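Local coordinates for protein probable amino acid aminotransferase (Mycobacterium tuberculosis, PDB 6Q1S) that is a probable aminotransferase of the class IV family that binds 4'-deoxy-4'-aminopyridoxal-5'-phosphate and 2-oxoglutaric acid, at residues E225-A229 / K230-C234; A276-F279 / A280-V283. All coordinates share one frame; numbering follows the deposited sequence.

Contact 1. Residues E225-A229 / K230-C234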
loop_
_atom_site.group_PDB
_atom_site.type_symbol
_atom_site.label_atom_id
_atom_site.label_comp_id
_atom_site.label_asym_id
_atom_site.label_seq_id
_atom_site.Cartn_x
_atom_site.Cartn_y
_atom_site.Cartn_z
ATOM N N GLU B 225 -17.023 12.160 -22.184
ATOM C CA GLU B 225 -16.872 13.086 -23.300
ATOM C C GLU B 225 -17.558 12.558 -24.556
ATOM O O GLU B 225 -18.285 13.291 -25.238
ATOM C CB GLU B 225 -15.394 13.353 -23.571
ATOM C CG GLU B 225 -14.665 14.038 -22.431
ATOM C CD GLU B 225 -13.234 14.387 -22.798
ATOM O OE1 GLU B 225 -12.507 14.924 -21.933
ATOM O OE2 GLU B 225 -12.830 14.108 -23.950
ATOM N N VAL B 226 -17.322 11.289 -24.894
ATOM C CA VAL B 226 -17.899 10.748 -26.120
ATOM C C VAL B 226 -19.400 10.563 -25.965
ATOM O O VAL B 226 -20.164 10.780 -26.912
ATOM C CB VAL B 226 -17.204 9.429 -26.512
ATOM C CG1 VAL B 226 -15.908 9.711 -27.271
ATOM C CG2 VAL B 226 -16.987 8.531 -25.307
ATOM N N ALA B 227 -19.849 10.169 -24.771
ATOM C CA ALA B 227 -21.274 9.940 -24.556
ATOM C C ALA B 227 -22.054 11.250 -24.565
ATOM O O ALA B 227 -23.162 11.317 -25.111
ATOM C CB ALA B 227 -21.493 9.192 -23.241
ATOM N N ARG B 228 -21.489 12.300 -23.971
ATOM C CA ARG B 228 -22.150 13.602 -23.969
ATOM C C ARG B 228 -22.263 14.168 -25.379
ATOM O O ARG B 228 -23.269 14.801 -25.723
ATOM C CB ARG B 228 -21.390 14.560 -23.053
ATOM C CG ARG B 228 -21.770 14.411 -21.592
ATOM C CD ARG B 228 -20.951 15.317 -20.694
ATOM N NE ARG B 228 -21.282 15.096 -19.289
ATOM C CZ ARG B 228 -20.407 15.166 -18.292
ATOM N NH1 ARG B 228 -19.136 15.450 -18.537
ATOM N NH2 ARG B 228 -20.803 14.947 -17.045
ATOM N N ALA B 229 -21.243 13.947 -26.211
ATOM C CA ALA B 229 -21.274 14.424 -27.586
ATOM C C ALA B 229 -22.243 13.640 -28.458
ATOM O O ALA B 229 -22.545 14.087 -29.570
ATOM C CB ALA B 229 -19.873 14.370 -28.194
ATOM N N LYS B 230 -22.730 12.493 -27.992
ATOM C CA LYS B 230 -23.684 11.688 -28.742
ATOM C C LYS B 230 -25.104 11.788 -28.204
ATOM O O LYS B 230 -26.004 11.149 -28.757
ATOM C CB LYS B 230 -23.242 10.223 -28.749
ATOM C CG LYS B 230 -22.045 9.934 -29.638
ATOM C CD LYS B 230 -21.552 8.507 -29.446
ATOM C CE LYS B 230 -22.702 7.512 -29.393
ATOM N NZ LYS B 230 -23.387 7.356 -30.704
ATOM N N GLY B 231 -25.335 12.583 -27.161
ATOM C CA GLY B 231 -26.668 12.770 -26.624
ATOM C C GLY B 231 -26.895 12.178 -25.250
ATOM O O GLY B 231 -27.974 12.386 -24.681
ATOM N N TYR B 232 -25.932 11.444 -24.698
ATOM C CA TYR B 232 -26.104 10.859 -23.375
ATOM C C TYR B 232 -25.870 11.906 -22.296
ATOM O O TYR B 232 -24.928 12.700 -22.371
ATOM C CB TYR B 232 -25.144 9.685 -23.168
ATOM C CG TYR B 232 -25.380 8.509 -24.087
ATOM C CD1 TYR B 232 -24.812 8.466 -25.355
ATOM C CD2 TYR B 232 -26.169 7.441 -23.685
ATOM C CE1 TYR B 232 -25.025 7.389 -26.196
ATOM C CE2 TYR B 232 -26.390 6.362 -24.518
ATOM C CZ TYR B 232 -25.818 6.339 -25.773
ATOM O OH TYR B 232 -26.037 5.265 -26.604
ATOM N N ASP B 233 -26.730 11.895 -21.282
ATOM C CA ASP B 233 -26.561 12.761 -20.125
ATOM C C ASP B 233 -25.763 12.020 -19.061
ATOM O O ASP B 233 -26.088 10.880 -18.711
ATOM C CB ASP B 233 -27.914 13.202 -19.566
ATOM C CG ASP B 233 -28.725 14.006 -20.564
ATOM O OD1 ASP B 233 -29.908 13.670 -20.781
ATOM O OD2 ASP B 233 -28.171 14.958 -21.154
ATOM N N CYS B 234 -24.714 12.665 -18.561
ATOM C CA CYS B 234 -23.847 12.083 -17.549
ATOM C C CYS B 234 -23.709 13.050 -16.382
ATOM O O CYS B 234 -23.748 14.270 -16.560
ATOM C CB CYS B 234 -22.473 11.745 -18.135
ATOM S SG CYS B 234 -22.562 10.889 -19.728
#
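A Schellman motif closes the C-terminal end of helix 218-229, with Ala227 and Arg228 accepting from Tyr232 and Gly231 as the chain turns toward strand 233-236. The deeper bond runs from Tyr232 N to Ala227 O at 2.8 Å. Its companion, from Gly231 N to Arg228 O, is weak at 3.4 Å. Gly231 makes the turn with a phi of 111°, a conformation in which the absence of a CB avoids crowding against the carbonyl oxygen of Lys230. Ala227 O is gripped twice: Lys230 N also donates to it, at 3.1 Å, standing well above the carbonyl plane on the face opposite to that used by Tyr232 N. Two donors thus fix the orientation of this last-turn carbonyl.

The turn also brings side chains together. Tyr232 CB packs on Ala227 CB at 3.7 Å, and the ring presents its edge, in plane, to Ala227 O. Beyond it, Cys234 directs its sulfur back to the helix, with SG 4.0 Å from Ala227 CB. The exposed Arg228 reaches across to the strand. Its chain runs straight from CG to NE (chi3 -177°), NE lies 3.7 Å from Cys234 CB, and NH2 donates to Cys234 O at 3.1 Å. That bond is almost linear (177° at the hydrogen) and lies in the guanidinium plane, although the donor sits above the plane of the carbonyl it meets. A CA-H...O contact from Arg228 CA to Tyr232 O, 3.3 Å long, adds a further link between helix and exit. Asp233 pairs through its backbone with Leu205, and the capped turn forms the helix-to-strand return of the beta-alpha-beta unit formed by strand 204-207, helix 218-229 and strand 233-236.

Contact 2. Residues A276-F279 / A280-V283; sequences AEVF and AELV
The Phe279 ring and the CG2 methyl of Val283 meet at a slant, one helical turn apart, with CE2 coming to 3.6 Å from CG2. The ring reaches this neighbour because its CG lies anti to the backbone nitrogen (chi1 -167°), which swings CD2 and CE2 along the helix toward its C-terminal end. Val283 answers with CG2 placed beside its own backbone nitrogen, where the methyl also rests 3.3 Å from Phe279 O. Trp251 stacks with the same ring. The carboxylate of Glu281 is the other flat group: its chain, extended beyond CG, runs back toward the N-terminal end of the helix and leaves OE2 3.1 Å from Glu277 O. Both oxygens are acceptors, so this is a close approach of like partial charges that probably costs some energy, and not a hydrogen bond.

Beneath these groups runs ordinary alpha-helical bonding in helix 275-286, the last helix of a class IV aminotransferase chain. Leu282 N donates to Val278 O at 2.8 Å, nearly along the C=O axis, while Val283 N donates to Phe279 O at 3.0 Å. On another flank of the helix the branched side chains of Val278 and Leu282 meet loosely, CG2 to CG at 4.2 Å. Phe279, Leu282 and Val283 all rest on helix 218-229 through Leu223, while Phe279 and Val283 also touch strand 258-265 at Ala259. The Val283 side chain lies about 8 Å from the bound 4'-deoxy-4'-aminopyridoxal-5'-phosphate.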
loop_
_atom_site.group_PDB
_atom_site.type_symbol
_atom_site.label_atom_id
_atom_site.label_comp_id
_atom_site.label_asym_id
_atom_site.label_seq_id
_atom_site.Cartn_x
_atom_site.Cartn_y
_atom_site.Cartn_z
ATOM N N ALA B 276 -26.316 -2.372 -23.122
ATOM C CA ALA B 276 -25.065 -3.060 -22.819
ATOM C C ALA B 276 -24.234 -3.319 -24.070
ATOM O O ALA B 276 -23.000 -3.333 -23.995
ATOM C CB ALA B 276 -25.350 -4.367 -22.084
ATOM N N GLU B 277 -24.873 -3.525 -25.227
ATOM C CA GLU B 277 -24.088 -3.729 -26.442
ATOM C C GLU B 277 -23.478 -2.423 -26.931
ATOM O O GLU B 277 -22.380 -2.431 -27.499
ATOM C CB GLU B 277 -24.927 -4.367 -27.554
ATOM C CG GLU B 277 -25.587 -5.709 -27.231
ATOM C CD GLU B 277 -26.859 -5.565 -26.433
ATOM O OE1 GLU B 277 -27.408 -4.449 -26.421
ATOM O OE2 GLU B 277 -27.340 -6.571 -25.867
ATOM N N VAL B 278 -24.166 -1.298 -26.729
ATOM C CA VAL B 278 -23.606 -0.026 -27.166
ATOM C C VAL B 278 -22.560 0.464 -26.170
ATOM O O VAL B 278 -21.637 1.199 -26.545
ATOM C CB VAL B 278 -24.715 1.021 -27.382
ATOM C CG1 VAL B 278 -25.336 1.440 -26.061
ATOM C CG2 VAL B 278 -24.169 2.233 -28.126
ATOM N N PHE B 279 -22.667 0.054 -24.902
ATOM C CA PHE B 279 -21.764 0.571 -23.878
ATOM C C PHE B 279 -20.321 0.198 -24.177
ATOM O O PHE B 279 -19.415 1.026 -24.027
ATOM C CB PHE B 279 -22.172 0.056 -22.498
ATOM C CG PHE B 279 -21.499 0.776 -21.364
ATOM C CD1 PHE B 279 -22.111 1.857 -20.754
ATOM C CD2 PHE B 279 -20.249 0.380 -20.916
ATOM C CE1 PHE B 279 -21.494 2.525 -19.715
ATOM C CE2 PHE B 279 -19.626 1.045 -19.880
ATOM C CZ PHE B 279 -20.249 2.117 -19.277
ATOM N N ALA B 280 -20.085 -1.046 -24.600
ATOM C CA ALA B 280 -18.728 -1.456 -24.943
ATOM C C ALA B 280 -18.200 -0.638 -26.113
ATOM O O ALA B 280 -17.025 -0.254 -26.133
ATOM C CB ALA B 280 -18.694 -2.948 -25.267
ATOM N N GLU B 281 -19.059 -0.360 -27.095
ATOM C CA GLU B 281 -18.666 0.511 -28.197
ATOM C C GLU B 281 -18.393 1.930 -27.716
ATOM O O GLU B 281 -17.503 2.605 -28.246
ATOM C CB GLU B 281 -19.749 0.508 -29.273
ATOM C CG GLU B 281 -20.068 -0.876 -29.811
ATOM C CD GLU B 281 -21.252 -0.874 -30.757
ATOM O OE1 GLU B 281 -21.049 -0.633 -31.965
ATOM O OE2 GLU B 281 -22.388 -1.105 -30.289
ATOM N N LEU B 282 -19.146 2.401 -26.717
ATOM C CA LEU B 282 -18.898 3.729 -26.164
ATOM C C LEU B 282 -17.532 3.798 -25.494
ATOM O O LEU B 282 -16.844 4.824 -25.569
ATOM C CB LEU B 282 -19.999 4.102 -25.172
ATOM C CG LEU B 282 -21.398 4.341 -25.739
ATOM C CD1 LEU B 282 -22.294 4.964 -24.680
ATOM C CD2 LEU B 282 -21.327 5.221 -26.972
ATOM N N VAL B 283 -17.126 2.719 -24.823
ATOM C CA VAL B 283 -15.803 2.696 -24.215
ATOM C C VAL B 283 -14.742 2.528 -25.292
ATOM O O VAL B 283 -13.614 3.017 -25.150
ATOM C CB VAL B 283 -15.721 1.588 -23.147
ATOM C CG1 VAL B 283 -14.371 1.620 -22.441
ATOM C CG2 VAL B 283 -16.852 1.739 -22.142
#

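In the fold
Read from the N terminus, the chain reaches contact 1 first, where the turn from helix 218-229 into the start of strand 233-236 is closed locally. It then passes through strands 249-254 and 258-265 and enters helix 275-286, whose first two turns make contact 2. The two lie in series, neither enclosing nor crossing the other, with centres about 12 Å apart. In space they touch: Lys230 CE packs on Leu282 CD2 at 3.6 Å, and Tyr232 OH lies 3.9 Å from Val278 CG2. Lys230 and Tyr232 thus lay their side chains along the final helix, joining the helix-to-strand return of the beta-alpha-beta unit to the C-terminal end of the fold.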